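Local structure of glycerol dehydratase (Clostridium butyricum, 1R9D) at residues A[556-561]-A[599-604]; A[674-679]-A[781-786]; A[277-282]-A[321-326]; A[106-111]-A[334-339]. The protein is a vitamin B12-independent glycerol dehydratase that probably removes water from glycerol by glycyl radical chemistry. All coordinates share one frame; numbering follows the deposited sequence.

Interaction 1. Residues A[556-561]-A[599-604]; sequences IGDSLV and APKFGN
Helix 553-569 meets the loop joining helices 590-597 and 607-624 where Asp558 accepts the backbone N-H of Phe602. The bond from Phe602 N to Asp558 OD1 is 2.7 Å long and nearly straight (167°), and it uses the syn lone pair of that oxygen. Phe602 CB lies 3.3 Å from the same Asp558 OD1, while the phenyl ring leads off away from the helix. OD2 is tied to the loop less directly, through a water that donates both to it and to Phe602 O.

Lys601 crosses the aspartate at about a right angle. A bend at chi2 (-72°) sets its CD 3.5 Å from Asp558 CG, so methylene, not ammonium, meets the carboxylate; Lys601 NZ is 5.5 Å from Asp558 OD1, too far for a salt bridge. A second bend, at chi4, places NZ where it donates to Ala599 O at 3.0 Å and to Leu596 O. NZ thus bonds carbonyls at the C-terminal end of helix 590-597 and just after it, in the helix-loop-helix connection that leads on to helix 607-624. The ammonium also donates, over 2.7 Å from Lys601 NZ, to a water that in turn donates to Asp558 O and Pro600 O. One turn further along the helix, Val561 CG1 touches Pro600 O at 3.3 Å, and Val609 of helix 607-624 packs on both Asp558 and Val561.

Interaction 2. Residues A[674-679]-A[781-786]; sequences GCDVSG and ARTEHV
Asp676, Thr783 and His785 carry most of the surface buried here, and the carboxylate divides its two oxygens between the other two side chains. Asp676 and Thr783 meet tip to tip: Thr783 OG1 donates to Asp676 OD1 at 2.7 Å, arriving on the syn side and 23° out of the carboxylate plane. The same hydroxyl oxygen accepts from Gly674 N, 2.9 Å from Thr783 OG1, and is therefore gripped by two bonds from one loop.

The second carboxylate oxygen, Asp676 OD2, takes the N-H of His785 NE2 at 2.8 Å. This His-carboxylate bond is bent (142°), and its donor stands above the carboxylate plane; ring and carboxylate planes are 74° apart. The carboxylate would be expected to stabilise a protonated imidazole. Thr783 CG2 rests 3.8 Å above one face of the His785 ring, offset toward the rim, so the two tail residues also pack against each other. His785 CE1 also lies 3.8 Å from Gly679 C.

Gly679 is the N-cap position of helix 680-687, and the C-terminal tail emerges from helix 773-781. The tail is further held by backbone bonds of His785 to Lys704 and His706, which set it beside strand 702-705, an outermost strand of its sheet within this chain.

Interaction 3. Residues A[277-282]-A[321-326]; sequences ESNGHS and INKVRD
The planes of the His281 imidazole and the Arg325 guanidinium are 72° apart, with His281 ND1 at the guanidinium edge and 3.2 Å from Arg325 NH2. Lys323 CG lies over the centre of one guanidinium face, 4.2 Å above it, and Ser282 OG is in plane at the edge of the imidazole. This cluster borders the glycerol pocket: His281 NE2 and Ser282 OG each hydrogen-bond a bound glycerol, and the ring of His164 meets that of His281. The family is pyruvate formate-lyase-like, and in such glycyl radical enzymes the substrate is bound in a buried pocket; this glycerol is consistent with that.

Lys323 carries the contact across the two loops. Its CG is anti to the backbone N (chi1 169°) and the chain beyond is fully extended, delivering the ammonium to two acceptors of the facing loop. Lys323 NZ donates to Asn279 O at 2.8 Å. It also donates to His281 ND1 at 3.1 Å, tilted 27° from the ring plane. Arg325 NH2 donates to Pro337 O.

Asn279 crosses the lysine chain, its ND2 3.8 Å from Lys323 CE, and its amide is fixed by Gly161 N and Asn160 OD1. Beyond it, a water donates to Val324 O at 2.7 Å and weakly accepts from Asn279 ND2.

Interaction 4. Residues A[106-111]-A[334-339]; sequences GDAFQI and GGYPMY
The two loops come nearest at Asp107 and Gly335, whose CA atoms are 5.8 Å apart, and positive phi angles at Asp107, Gly335 and Tyr336 turn both backbones sharply at this point. The Asp107 carboxylate holds two successive N-H groups. Gly335 N donates to Asp107 OD1 at 2.9 Å, almost straight (172°) and on the syn lone pair, with a weak second interaction to OD2. Tyr336 N reaches Asp107 OD2 at 2.8 Å, on the syn side but out of the carboxylate plane.

Tyr336 also bonds back to the loop 106-111: Tyr336 OH donates to Ala108 O at 2.6 Å, in the carbonyl plane and on a lone pair. Its CG, anti to the carbonyl carbon (chi1 -59°), starts the ring on a course past Asp107, where Tyr336 CE2 comes 3.5 Å from Asp107 CA. The ring then turns its edge to the face of Phe109 in an offset edge-to-face pair, planes at 90° and Tyr336 CE2 3.6 Å from Phe109 CE1.

Gly334 O accepts from Tyr764 OH, the residue next to the predicted radical site Gly763. The first loop runs from helix 92-97 to helix 113-125; the second links helix 329-332 to strand 341-344.

The four contacts form two touching pairs. Interactions 3 and 4 have centres about 10 Å apart and lie near the chain's centre; Ser282 N meets Met338 O at 2.9 Å, and Arg325 NH2 meets Pro337 O at 3.0 Å. Interaction 3 is nested in the loop that interaction 4 closes. Bound glycerol lies about 3 Å from the His281 side chain and about 7 Å from that of Pro337. Interactions 1 and 2, centres about 15 Å apart, are joined by Asn604, whose ND2 probably bonds Cys675 O and whose OD1 probably bonds Ser678 OG. Between the pairs, the nearest atoms of interactions 2 and 4 remain about 10 Å apart.

Interaction 1. Residues A[556-561]-A[599-604]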
loop_
_atom_site.group_PDB
_atom_site.type_symbol
_atom_site.label_atom_id
_atom_site.label_comp_id
_atom_site.label_asym_id
_atom_site.label_seq_id
_atom_site.Cartn_x
_atom_site.Cartn_y
_atom_site.Cartn_z
ATOM N N ILE A 556 4.223 2.873 -42.207
ATOM C CA ILE A 556 4.970 4.092 -41.913
ATOM C C ILE A 556 6.101 4.322 -42.909
ATOM O O ILE A 556 6.301 5.441 -43.377
ATOM C CB ILE A 556 5.534 4.070 -40.461
ATOM C CG1 ILE A 556 4.457 4.555 -39.485
ATOM C CG2 ILE A 556 6.750 4.986 -40.340
ATOM C CD1 ILE A 556 3.128 3.871 -39.641
ATOM N N GLY A 557 6.842 3.269 -43.234
ATOM C CA GLY A 557 7.929 3.412 -44.187
ATOM C C GLY A 557 7.407 3.835 -45.550
ATOM O O GLY A 557 7.924 4.774 -46.164
ATOM N N ASP A 558 6.374 3.143 -46.022
ATOM C CA ASP A 558 5.777 3.449 -47.319
ATOM C C ASP A 558 5.138 4.843 -47.323
ATOM O O ASP A 558 5.207 5.559 -48.322
ATOM C CB ASP A 558 4.740 2.378 -47.694
ATOM C CG ASP A 558 5.359 0.988 -47.856
ATOM O OD1 ASP A 558 6.575 0.900 -48.140
ATOM O OD2 ASP A 558 4.634 -0.024 -47.717
ATOM N N SER A 559 4.523 5.232 -46.207
ATOM C CA SER A 559 3.903 6.552 -46.123
ATOM C C SER A 559 4.959 7.656 -46.083
ATOM O O SER A 559 4.822 8.681 -46.747
ATOM C CB SER A 559 3.018 6.671 -44.877
ATOM O OG SER A 559 1.902 5.797 -44.942
ATOM N N LEU A 560 6.013 7.452 -45.299
ATOM C CA LEU A 560 7.062 8.462 -45.198
ATOM C C LEU A 560 7.792 8.684 -46.520
ATOM O O LEU A 560 8.052 9.825 -46.898
ATOM C CB LEU A 560 8.069 8.088 -44.102
ATOM C CG LEU A 560 7.545 8.184 -42.663
ATOM C CD1 LEU A 560 8.639 7.766 -41.678
ATOM C CD2 LEU A 560 7.094 9.600 -42.379
ATOM N N VAL A 561 8.120 7.610 -47.231
ATOM C CA VAL A 561 8.824 7.777 -48.497
ATOM C C VAL A 561 7.925 8.421 -49.549
ATOM O O VAL A 561 8.406 9.142 -50.430
ATOM C CB VAL A 561 9.393 6.434 -49.042
ATOM C CG1 VAL A 561 8.294 5.602 -49.691
ATOM C CG2 VAL A 561 10.522 6.727 -50.041
ATOM N N ALA A 599 4.753 4.751 -55.535
ATOM C CA ALA A 599 5.989 5.188 -54.889
ATOM C C ALA A 599 6.681 3.906 -54.407
ATOM O O ALA A 599 6.026 2.872 -54.261
ATOM C CB ALA A 599 5.673 6.103 -53.710
ATOM N N PRO A 600 8.003 3.951 -54.155
ATOM C CA PRO A 600 8.743 2.762 -53.696
ATOM C C PRO A 600 8.136 2.127 -52.437
ATOM O O PRO A 600 7.792 2.831 -51.496
ATOM C CB PRO A 600 10.150 3.304 -53.430
ATOM C CG PRO A 600 10.248 4.491 -54.341
ATOM C CD PRO A 600 8.887 5.127 -54.209
ATOM N N LYS A 601 8.031 0.798 -52.425
ATOM C CA LYS A 601 7.453 0.081 -51.287
ATOM C C LYS A 601 8.442 -0.805 -50.526
ATOM O O LYS A 601 9.325 -1.434 -51.112
ATOM C CB LYS A 601 6.269 -0.776 -51.761
ATOM C CG LYS A 601 5.085 0.022 -52.301
ATOM C CD LYS A 601 4.339 0.749 -51.190
ATOM C CE LYS A 601 3.195 1.614 -51.727
ATOM N NZ LYS A 601 3.685 2.860 -52.398
ATOM N N PHE A 602 8.270 -0.845 -49.209
ATOM C CA PHE A 602 9.096 -1.648 -48.314
ATOM C C PHE A 602 8.978 -3.133 -48.666
ATOM O O PHE A 602 7.887 -3.626 -48.954
ATOM C CB PHE A 602 8.618 -1.403 -46.876
ATOM C CG PHE A 602 9.333 -2.211 -45.832
ATOM C CD1 PHE A 602 10.681 -1.990 -45.559
ATOM C CD2 PHE A 602 8.639 -3.158 -45.076
ATOM C CE1 PHE A 602 11.328 -2.693 -44.545
ATOM C CE2 PHE A 602 9.279 -3.870 -44.055
ATOM C CZ PHE A 602 10.627 -3.634 -43.790
ATOM N N GLY A 603 10.101 -3.847 -48.648
ATOM C CA GLY A 603 10.065 -5.269 -48.950
ATOM C C GLY A 603 10.591 -5.668 -50.316
ATOM O O GLY A 603 10.422 -6.817 -50.729
ATOM N N ASN A 604 11.228 -4.731 -51.011
ATOM C CA ASN A 604 11.783 -4.987 -52.343
ATOM C C ASN A 604 13.278 -4.687 -52.408
ATOM O O ASN A 604 13.856 -4.567 -53.496
ATOM C CB ASN A 604 11.045 -4.140 -53.380
ATOM C CG ASN A 604 9.602 -4.564 -53.541
ATOM O OD1 ASN A 604 9.315 -5.605 -54.131
ATOM N ND2 ASN A 604 8.686 -3.770 -52.997
HETATM O O HOH W 1 5.474 4.264 -50.863
HETATM O O HOH W 2 5.305 -2.693 -47.671
#

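Interaction 2. Residues A[674-679]-A[781-786]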
loop_
_atom_site.group_PDB
_atom_site.type_symbol
_atom_site.label_atom_id
_atom_site.label_comp_id
_atom_site.label_asym_id
_atom_site.label_seq_id
_atom_site.Cartn_x
_atom_site.Cartn_y
_atom_site.Cartn_z
ATOM N N GLY A 674 0.827 -7.567 -50.963
ATOM C CA GLY A 674 1.066 -7.320 -52.376
ATOM C C GLY A 674 2.159 -6.326 -52.725
ATOM O O GLY A 674 2.395 -6.058 -53.906
ATOM N N CYS A 675 2.835 -5.784 -51.716
ATOM C CA CYS A 675 3.892 -4.808 -51.959
ATOM C C CYS A 675 5.250 -5.428 -52.244
ATOM O O CYS A 675 6.075 -4.826 -52.933
ATOM C CB CYS A 675 3.999 -3.845 -50.779
ATOM S SG CYS A 675 2.632 -2.671 -50.717
ATOM N N ASP A 676 5.480 -6.623 -51.708
ATOM C CA ASP A 676 6.738 -7.321 -51.924
ATOM C C ASP A 676 6.616 -8.189 -53.175
ATOM O O ASP A 676 6.171 -9.335 -53.123
ATOM C CB ASP A 676 7.121 -8.151 -50.679
ATOM C CG ASP A 676 5.944 -8.917 -50.074
ATOM O OD1 ASP A 676 4.777 -8.489 -50.229
ATOM O OD2 ASP A 676 6.197 -9.945 -49.409
ATOM N N VAL A 677 7.018 -7.614 -54.305
ATOM C CA VAL A 677 6.932 -8.279 -55.599
ATOM C C VAL A 677 8.287 -8.665 -56.186
ATOM O O VAL A 677 8.406 -8.895 -57.396
ATOM C CB VAL A 677 6.212 -7.367 -56.609
ATOM C CG1 VAL A 677 4.805 -7.060 -56.116
ATOM C CG2 VAL A 677 6.998 -6.064 -56.786
ATOM N N SER A 678 9.305 -8.753 -55.339
ATOM C CA SER A 678 10.639 -9.094 -55.810
ATOM C C SER A 678 11.173 -10.411 -55.253
ATOM O O SER A 678 12.370 -10.685 -55.337
ATOM C CB SER A 678 11.606 -7.955 -55.467
ATOM O OG SER A 678 11.094 -6.711 -55.920
ATOM N N GLY A 679 10.287 -11.233 -54.698
ATOM C CA GLY A 679 10.725 -12.504 -54.145
ATOM C C GLY A 679 10.935 -12.456 -52.639
ATOM O O GLY A 679 11.092 -11.378 -52.069
ATOM N N ALA A 781 -5.293 -12.609 -47.653
ATOM C CA ALA A 781 -4.799 -11.526 -48.504
ATOM C C ALA A 781 -3.287 -11.317 -48.481
ATOM O O ALA A 781 -2.748 -10.566 -49.298
ATOM C CB ALA A 781 -5.506 -10.224 -48.146
ATOM N N ARG A 782 -2.599 -11.976 -47.558
ATOM C CA ARG A 782 -1.152 -11.833 -47.472
ATOM C C ARG A 782 -0.470 -12.309 -48.745
ATOM O O ARG A 782 -0.967 -13.195 -49.443
ATOM C CB ARG A 782 -0.615 -12.625 -46.284
ATOM C CG ARG A 782 -1.010 -12.033 -44.950
ATOM C CD ARG A 782 -0.590 -12.936 -43.808
ATOM N NE ARG A 782 -1.046 -12.407 -42.527
ATOM C CZ ARG A 782 -0.902 -13.036 -41.366
ATOM N NH1 ARG A 782 -0.311 -14.222 -41.325
ATOM N NH2 ARG A 782 -1.351 -12.475 -40.250
ATOM N N THR A 783 0.680 -11.712 -49.041
ATOM C CA THR A 783 1.445 -12.085 -50.223
ATOM C C THR A 783 1.828 -13.559 -50.163
ATOM O O THR A 783 2.236 -14.060 -49.117
ATOM C CB THR A 783 2.748 -11.274 -50.325
ATOM O OG1 THR A 783 2.448 -9.874 -50.315
ATOM C CG2 THR A 783 3.492 -11.634 -51.606
ATOM N N GLU A 784 1.691 -14.253 -51.287
ATOM C CA GLU A 784 2.063 -15.659 -51.355
ATOM C C GLU A 784 3.335 -15.748 -52.186
ATOM O O GLU A 784 3.342 -15.357 -53.351
ATOM C CB GLU A 784 0.958 -16.484 -52.014
ATOM C CG GLU A 784 1.378 -17.912 -52.329
ATOM C CD GLU A 784 0.283 -18.711 -53.016
ATOM O OE1 GLU A 784 -0.667 -19.141 -52.326
ATOM O OE2 GLU A 784 0.370 -18.899 -54.249
ATOM N N HIS A 785 4.404 -16.263 -51.588
ATOM C CA HIS A 785 5.689 -16.382 -52.273
ATOM C C HIS A 785 6.006 -17.770 -52.803
ATOM O O HIS A 785 5.383 -18.764 -52.435
ATOM C CB HIS A 785 6.834 -15.992 -51.328
ATOM C CG HIS A 785 6.914 -14.528 -51.029
ATOM N ND1 HIS A 785 7.355 -13.604 -51.949
ATOM C CD2 HIS A 785 6.625 -13.832 -49.904
ATOM C CE1 HIS A 785 7.337 -12.401 -51.404
ATOM N NE2 HIS A 785 6.898 -12.511 -50.164
ATOM N N VAL A 786 6.995 -17.805 -53.690
ATOM C CA VAL A 786 7.532 -19.032 -54.250
ATOM C C VAL A 786 9.008 -18.817 -53.955
ATOM O O VAL A 786 9.429 -17.680 -53.742
ATOM C CB VAL A 786 7.286 -19.167 -55.770
ATOM C CG1 VAL A 786 5.832 -19.552 -56.017
ATOM C CG2 VAL A 786 7.626 -17.869 -56.482
#

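Interaction 3. Residues A[277-282]-A[321-326]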
loop_
_atom_site.group_PDB
_atom_site.type_symbol
_atom_site.label_atom_id
_atom_site.label_comp_id
_atom_site.label_asym_id
_atom_site.label_seq_id
_atom_site.Cartn_x
_atom_site.Cartn_y
_atom_site.Cartn_z
ATOM N N GLU A 277 -4.310 -19.090 -10.309
ATOM C CA GLU A 277 -4.046 -17.904 -9.505
ATOM C C GLU A 277 -4.363 -16.632 -10.288
ATOM O O GLU A 277 -4.937 -15.685 -9.749
ATOM C CB GLU A 277 -2.580 -17.878 -9.052
ATOM C CG GLU A 277 -2.203 -16.614 -8.290
ATOM C CD GLU A 277 -0.777 -16.647 -7.757
ATOM O OE1 GLU A 277 0.159 -16.835 -8.563
ATOM O OE2 GLU A 277 -0.594 -16.479 -6.528
ATOM N N SER A 278 -3.994 -16.614 -11.566
ATOM C CA SER A 278 -4.231 -15.443 -12.406
ATOM C C SER A 278 -4.466 -15.869 -13.847
ATOM O O SER A 278 -4.046 -16.950 -14.249
ATOM C CB SER A 278 -3.018 -14.504 -12.344
ATOM O OG SER A 278 -3.160 -13.422 -13.251
ATOM N N ASN A 279 -5.131 -15.016 -14.621
ATOM C CA ASN A 279 -5.399 -15.343 -16.016
ATOM C C ASN A 279 -4.524 -14.573 -17.000
ATOM O O ASN A 279 -4.867 -14.438 -18.168
ATOM C CB ASN A 279 -6.885 -15.143 -16.356
ATOM C CG ASN A 279 -7.306 -13.690 -16.372
ATOM O OD1 ASN A 279 -6.629 -12.819 -15.828
ATOM N ND2 ASN A 279 -8.453 -13.422 -16.994
ATOM N N GLY A 280 -3.395 -14.050 -16.531
ATOM C CA GLY A 280 -2.517 -13.376 -17.470
ATOM C C GLY A 280 -2.100 -14.481 -18.424
ATOM O O GLY A 280 -1.885 -15.618 -17.985
ATOM N N HIS A 281 -2.012 -14.194 -19.722
ATOM C CA HIS A 281 -1.615 -15.242 -20.653
ATOM C C HIS A 281 -0.118 -15.214 -20.948
ATOM O O HIS A 281 0.649 -14.554 -20.245
ATOM C CB HIS A 281 -2.444 -15.189 -21.952
ATOM C CG HIS A 281 -2.367 -13.889 -22.691
ATOM N ND1 HIS A 281 -3.418 -12.999 -22.741
ATOM C CD2 HIS A 281 -1.376 -13.343 -23.438
ATOM C CE1 HIS A 281 -3.079 -11.962 -23.487
ATOM N NE2 HIS A 281 -1.845 -12.148 -23.921
ATOM N N SER A 282 0.295 -15.934 -21.979
ATOM C CA SER A 282 1.705 -16.025 -22.327
ATOM C C SER A 282 2.509 -16.661 -21.195
ATOM O O SER A 282 3.642 -16.268 -20.918
ATOM C CB SER A 282 2.270 -14.650 -22.698
ATOM O OG SER A 282 1.774 -14.250 -23.967
ATOM N N ILE A 321 -6.591 -25.138 -21.822
ATOM C CA ILE A 321 -6.768 -23.840 -21.185
ATOM C C ILE A 321 -7.321 -22.792 -22.149
ATOM O O ILE A 321 -6.912 -22.729 -23.306
ATOM C CB ILE A 321 -5.419 -23.341 -20.607
ATOM C CG1 ILE A 321 -4.870 -24.387 -19.631
ATOM C CG2 ILE A 321 -5.602 -21.989 -19.920
ATOM C CD1 ILE A 321 -3.544 -24.019 -18.991
ATOM N N ASN A 322 -8.265 -21.985 -21.673
ATOM C CA ASN A 322 -8.847 -20.928 -22.491
ATOM C C ASN A 322 -9.081 -19.710 -21.610
ATOM O O ASN A 322 -9.003 -19.803 -20.382
ATOM C CB ASN A 322 -10.165 -21.376 -23.129
ATOM C CG ASN A 322 -10.454 -20.655 -24.441
ATOM O OD1 ASN A 322 -9.935 -19.564 -24.696
ATOM N ND2 ASN A 322 -11.300 -21.256 -25.274
ATOM N N LYS A 323 -9.390 -18.578 -22.236
ATOM C CA LYS A 323 -9.585 -17.321 -21.521
ATOM C C LYS A 323 -10.560 -16.396 -22.237
ATOM O O LYS A 323 -10.278 -15.924 -23.334
ATOM C CB LYS A 323 -8.223 -16.624 -21.374
ATOM C CG LYS A 323 -8.256 -15.178 -20.880
ATOM C CD LYS A 323 -6.833 -14.605 -20.864
ATOM C CE LYS A 323 -6.785 -13.173 -20.366
ATOM N NZ LYS A 323 -5.372 -12.681 -20.333
ATOM N N VAL A 324 -11.705 -16.124 -21.615
ATOM C CA VAL A 324 -12.689 -15.234 -22.217
ATOM C C VAL A 324 -12.259 -13.775 -22.010
ATOM O O VAL A 324 -11.748 -13.409 -20.946
ATOM C CB VAL A 324 -14.101 -15.464 -21.611
ATOM C CG1 VAL A 324 -14.108 -15.097 -20.130
ATOM C CG2 VAL A 324 -15.133 -14.655 -22.376
ATOM N N ARG A 325 -12.445 -12.954 -23.043
ATOM C CA ARG A 325 -12.080 -11.540 -22.995
ATOM C C ARG A 325 -13.241 -10.701 -23.521
ATOM O O ARG A 325 -14.100 -11.215 -24.238
ATOM C CB ARG A 325 -10.850 -11.270 -23.877
ATOM C CG ARG A 325 -9.642 -12.152 -23.603
ATOM C CD ARG A 325 -8.440 -11.685 -24.430
ATOM N NE ARG A 325 -7.225 -12.455 -24.157
ATOM C CZ ARG A 325 -6.980 -13.677 -24.621
ATOM N NH1 ARG A 325 -7.863 -14.294 -25.397
ATOM N NH2 ARG A 325 -5.845 -14.284 -24.306
ATOM N N ASP A 326 -13.262 -9.413 -23.182
ATOM C CA ASP A 326 -14.330 -8.538 -23.653
ATOM C C ASP A 326 -14.310 -8.494 -25.185
ATOM O O ASP A 326 -13.303 -8.851 -25.811
ATOM C CB ASP A 326 -14.182 -7.126 -23.077
ATOM C CG ASP A 326 -12.925 -6.425 -23.557
ATOM O OD1 ASP A 326 -11.859 -6.603 -22.927
ATOM O OD2 ASP A 326 -13.013 -5.699 -24.567
HETATM O O HOH W 3 -11.093 -13.966 -18.400
#

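Interaction 4. Residues A[106-111]-A[334-339]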
loop_
_atom_site.group_PDB
_atom_site.type_symbol
_atom_site.label_atom_id
_atom_site.label_comp_id
_atom_site.label_asym_id
_atom_site.label_seq_id
_atom_site.Cartn_x
_atom_site.Cartn_y
_atom_site.Cartn_z
ATOM N N GLY A 106 -16.650 -15.416 -34.338
ATOM C CA GLY A 106 -15.476 -16.133 -33.879
ATOM C C GLY A 106 -15.328 -15.932 -32.382
ATOM O O GLY A 106 -15.946 -15.036 -31.816
ATOM N N ASP A 107 -14.505 -16.757 -31.745
ATOM C CA ASP A 107 -14.279 -16.669 -30.304
ATOM C C ASP A 107 -15.580 -16.631 -29.512
ATOM O O ASP A 107 -15.712 -15.869 -28.557
ATOM C CB ASP A 107 -13.440 -15.434 -29.961
ATOM C CG ASP A 107 -12.008 -15.547 -30.457
ATOM O OD1 ASP A 107 -11.761 -15.265 -31.648
ATOM O OD2 ASP A 107 -11.130 -15.931 -29.656
ATOM N N ALA A 108 -16.540 -17.454 -29.915
ATOM C CA ALA A 108 -17.815 -17.495 -29.218
ATOM C C ALA A 108 -17.682 -18.323 -27.944
ATOM O O ALA A 108 -16.919 -19.291 -27.894
ATOM C CB ALA A 108 -18.891 -18.093 -30.127
ATOM N N PHE A 109 -18.414 -17.925 -26.911
ATOM C CA PHE A 109 -18.415 -18.650 -25.647
ATOM C C PHE A 109 -19.854 -18.895 -25.214
ATOM O O PHE A 109 -20.728 -18.053 -25.424
ATOM C CB PHE A 109 -17.707 -17.864 -24.535
ATOM C CG PHE A 109 -16.209 -17.959 -24.574
ATOM C CD1 PHE A 109 -15.459 -17.099 -25.369
ATOM C CD2 PHE A 109 -15.546 -18.902 -23.798
ATOM C CE1 PHE A 109 -14.071 -17.176 -25.385
ATOM C CE2 PHE A 109 -14.158 -18.988 -23.807
ATOM C CZ PHE A 109 -13.419 -18.123 -24.602
ATOM N N GLN A 110 -20.089 -20.055 -24.614
ATOM C CA GLN A 110 -21.413 -20.401 -24.115
ATOM C C GLN A 110 -21.401 -20.096 -22.618
ATOM O O GLN A 110 -20.340 -20.049 -22.002
ATOM C CB GLN A 110 -21.691 -21.895 -24.319
ATOM C CG GLN A 110 -21.477 -22.396 -25.741
ATOM C CD GLN A 110 -22.256 -21.596 -26.762
ATOM O OE1 GLN A 110 -23.474 -21.452 -26.654
ATOM N NE2 GLN A 110 -21.556 -21.065 -27.762
ATOM N N ILE A 111 -22.576 -19.874 -22.040
ATOM C CA ILE A 111 -22.673 -19.616 -20.609
ATOM C C ILE A 111 -24.092 -19.946 -20.157
ATOM O O ILE A 111 -25.069 -19.456 -20.725
ATOM C CB ILE A 111 -22.306 -18.150 -20.254
ATOM C CG1 ILE A 111 -22.277 -17.983 -18.730
ATOM C CG2 ILE A 111 -23.284 -17.182 -20.902
ATOM C CD1 ILE A 111 -21.807 -16.621 -18.260
ATOM N N GLY A 334 -7.458 -12.719 -31.329
ATOM C CA GLY A 334 -8.423 -13.650 -31.892
ATOM C C GLY A 334 -8.017 -15.107 -31.992
ATOM O O GLY A 334 -6.841 -15.427 -32.141
ATOM N N GLY A 335 -9.007 -15.999 -31.902
ATOM C CA GLY A 335 -8.739 -17.425 -32.021
ATOM C C GLY A 335 -8.473 -18.223 -30.752
ATOM O O GLY A 335 -7.708 -19.190 -30.787
ATOM N N TYR A 336 -9.095 -17.832 -29.639
ATOM C CA TYR A 336 -8.917 -18.529 -28.359
ATOM C C TYR A 336 -7.443 -18.735 -27.998
ATOM O O TYR A 336 -7.072 -19.805 -27.517
ATOM C CB TYR A 336 -9.563 -19.915 -28.414
ATOM C CG TYR A 336 -11.042 -19.956 -28.723
ATOM C CD1 TYR A 336 -11.529 -20.796 -29.725
ATOM C CD2 TYR A 336 -11.962 -19.224 -27.972
ATOM C CE1 TYR A 336 -12.898 -20.913 -29.971
ATOM C CE2 TYR A 336 -13.340 -19.337 -28.212
ATOM C CZ TYR A 336 -13.794 -20.185 -29.212
ATOM O OH TYR A 336 -15.150 -20.322 -29.452
ATOM N N PRO A 337 -6.587 -17.717 -28.204
ATOM C CA PRO A 337 -5.157 -17.851 -27.895
ATOM C C PRO A 337 -4.706 -17.687 -26.441
ATOM O O PRO A 337 -5.214 -16.833 -25.718
ATOM C CB PRO A 337 -4.531 -16.786 -28.787
ATOM C CG PRO A 337 -5.525 -15.674 -28.658
ATOM C CD PRO A 337 -6.864 -16.399 -28.804
ATOM N N MET A 338 -3.738 -18.510 -26.035
ATOM C CA MET A 338 -3.155 -18.441 -24.694
ATOM C C MET A 338 -1.678 -18.068 -24.804
ATOM O O MET A 338 -1.046 -17.703 -23.811
ATOM C CB MET A 338 -3.292 -19.774 -23.950
ATOM C CG MET A 338 -4.718 -20.083 -23.495
ATOM S SD MET A 338 -5.527 -18.712 -22.657
ATOM C CE MET A 338 -4.490 -18.512 -21.189
ATOM N N TYR A 339 -1.137 -18.180 -26.015
ATOM C CA TYR A 339 0.265 -17.836 -26.293
ATOM C C TYR A 339 1.313 -18.493 -25.390
ATOM O O TYR A 339 2.222 -17.822 -24.901
ATOM C CB TYR A 339 0.451 -16.316 -26.220
ATOM C CG TYR A 339 -0.556 -15.513 -27.013
ATOM C CD1 TYR A 339 -1.727 -15.042 -26.417
ATOM C CD2 TYR A 339 -0.340 -15.225 -28.362
ATOM C CE1 TYR A 339 -2.656 -14.304 -27.141
ATOM C CE2 TYR A 339 -1.267 -14.489 -29.097
ATOM C CZ TYR A 339 -2.419 -14.032 -28.485
ATOM O OH TYR A 339 -3.337 -13.307 -29.212
#